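Long-range contact in protein-tyrosine-phosphatase PTP1 (Arabidopsis thaliana, PDB 6KRW), which removes phosphate from phosphotyrosine in proteins, including MAP kinases such as MPK6, and modulates plant defence responses: residues 60-64 with 110-116. Residue numbers count along the deposited sequence, not the author numbering.
Sequences VEKNR and QGPLPHT
The Q110 side-chain amide (chi1 p, chi2 t) stands in for a peptide group, OE1 accepting R64 N (2.8 Å, nearly linear) and NE2 donating to K62 O (2.9 Å). R64 (t, t, m) sends NE and NH2 to G111 O at 3.0 and 3.2 Å and NH2, weakly, to P112 O (3.0 Å). H115 NE2 donates to E61 O (2.8 Å). The KNR and QGPL sequences here are familiar from classical tyrosine phosphatases; the G111 backbone hydrogen-bonds S238 of the P-loop, which by analogy with relatives binds phosphate, and the R64 side chain touches S238. Each segment holds a type I turn (N63 N to V60 O 3.2 Å, T116 N to L113 O 2.9 Å); 110-113 is extended. K62 lies nearest T116 and R64 nearest L113 (CA to CA 6.4 and 7.0 Å). L113 (m, t) places CD1 3.8 Å from K62 O and CD2 over one guanidinium face, 3.5 Å from R64 NH2. T116, in the N-cap position of helix 117-126, packs CG2 3.9 Å from K62 CA.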
# COMPACT_ATOMS: atom_id res chain seq x y z
N VAL A 60 2.48 -0.32 22.60
CA VAL A 60 2.68 -1.72 22.13
C VAL A 60 1.35 -2.36 21.73
O VAL A 60 1.34 -3.08 20.73
CB VAL A 60 3.43 -2.57 23.18
CG1 VAL A 60 4.92 -2.26 23.15
CG2 VAL A 60 2.87 -2.40 24.58
N GLU A 61 0.27 -2.07 22.45
CA GLU A 61 -1.06 -2.67 22.13
C GLU A 61 -1.65 -2.08 20.85
O GLU A 61 -2.65 -2.55 20.40
CB GLU A 61 -2.05 -2.43 23.27
CG GLU A 61 -1.95 -3.42 24.40
CD GLU A 61 -3.04 -3.25 25.44
OE1 GLU A 61 -2.78 -3.53 26.62
OE2 GLU A 61 -4.16 -2.82 25.06
N LYS A 62 -1.02 -1.09 20.25
CA LYS A 62 -1.53 -0.47 19.00
C LYS A 62 -0.88 -1.14 17.78
O LYS A 62 -1.17 -0.72 16.65
CB LYS A 62 -1.24 1.03 19.00
CG LYS A 62 -1.94 1.80 20.11
CD LYS A 62 -1.43 3.22 20.25
CE LYS A 62 -2.03 3.94 21.43
NZ LYS A 62 -1.35 5.23 21.69
N ASN A 63 -0.10 -2.18 18.02
CA ASN A 63 0.57 -2.97 16.96
C ASN A 63 -0.09 -4.34 16.85
O ASN A 63 -0.13 -5.05 17.85
CB ASN A 63 2.06 -3.12 17.25
CG ASN A 63 2.74 -1.77 17.36
OD1 ASN A 63 2.45 -0.90 16.56
ND2 ASN A 63 3.59 -1.57 18.38
N ARG A 64 -0.52 -4.68 15.65
CA ARG A 64 -1.11 -6.02 15.39
C ARG A 64 -0.05 -7.10 15.61
O ARG A 64 -0.37 -8.17 16.18
CB ARG A 64 -1.67 -6.04 13.97
CG ARG A 64 -2.37 -7.34 13.64
CD ARG A 64 -3.14 -7.26 12.36
NE ARG A 64 -4.32 -6.42 12.48
CZ ARG A 64 -5.49 -6.82 13.01
NH1 ARG A 64 -5.67 -8.05 13.49
NH2 ARG A 64 -6.51 -5.97 13.02
N GLN A 110 -0.83 -1.24 8.93
CA GLN A 110 -1.42 -2.53 9.32
C GLN A 110 -2.94 -2.45 9.16
O GLN A 110 -3.49 -1.37 9.07
CB GLN A 110 -1.07 -2.86 10.76
CG GLN A 110 -1.75 -1.94 11.74
CD GLN A 110 -1.32 -2.15 13.17
OE1 GLN A 110 -0.39 -2.90 13.46
NE2 GLN A 110 -2.07 -1.54 14.07
N GLY A 111 -3.55 -3.62 9.05
CA GLY A 111 -5.03 -3.69 9.06
C GLY A 111 -5.43 -3.18 10.45
O GLY A 111 -4.92 -3.67 11.47
N PRO A 112 -6.29 -2.12 10.64
CA PRO A 112 -6.65 -1.50 11.93
C PRO A 112 -7.22 -2.50 12.94
O PRO A 112 -7.96 -3.42 12.56
CB PRO A 112 -7.69 -0.43 11.59
CG PRO A 112 -7.36 -0.08 10.16
CD PRO A 112 -6.84 -1.33 9.53
N LEU A 113 -6.85 -2.31 14.20
CA LEU A 113 -7.42 -3.07 15.34
C LEU A 113 -8.66 -2.33 15.80
O LEU A 113 -8.81 -1.16 15.48
CB LEU A 113 -6.35 -3.10 16.44
CG LEU A 113 -5.08 -3.86 16.07
CD1 LEU A 113 -3.91 -3.39 16.92
CD2 LEU A 113 -5.29 -5.35 16.22
N PRO A 114 -9.60 -2.97 16.54
CA PRO A 114 -10.79 -2.28 17.02
C PRO A 114 -10.43 -0.97 17.74
O PRO A 114 -11.07 0.03 17.50
CB PRO A 114 -11.41 -3.28 17.99
CG PRO A 114 -10.90 -4.61 17.52
CD PRO A 114 -9.49 -4.34 17.04
N HIS A 115 -9.39 -0.99 18.57
CA HIS A 115 -8.99 0.20 19.36
C HIS A 115 -8.08 1.15 18.57
O HIS A 115 -7.72 2.19 19.16
CB HIS A 115 -8.37 -0.24 20.68
CG HIS A 115 -7.28 -1.24 20.52
ND1 HIS A 115 -7.53 -2.53 20.11
CD2 HIS A 115 -5.96 -1.14 20.73
CE1 HIS A 115 -6.39 -3.19 20.08
NE2 HIS A 115 -5.41 -2.36 20.45
N THR A 116 -7.75 0.89 17.30
CA THR A 116 -6.98 1.88 16.49
C THR A 116 -7.79 2.39 15.31
O THR A 116 -7.22 3.08 14.44
CB THR A 116 -5.61 1.35 16.05
OG1 THR A 116 -5.72 0.32 15.07
CG2 THR A 116 -4.81 0.82 17.22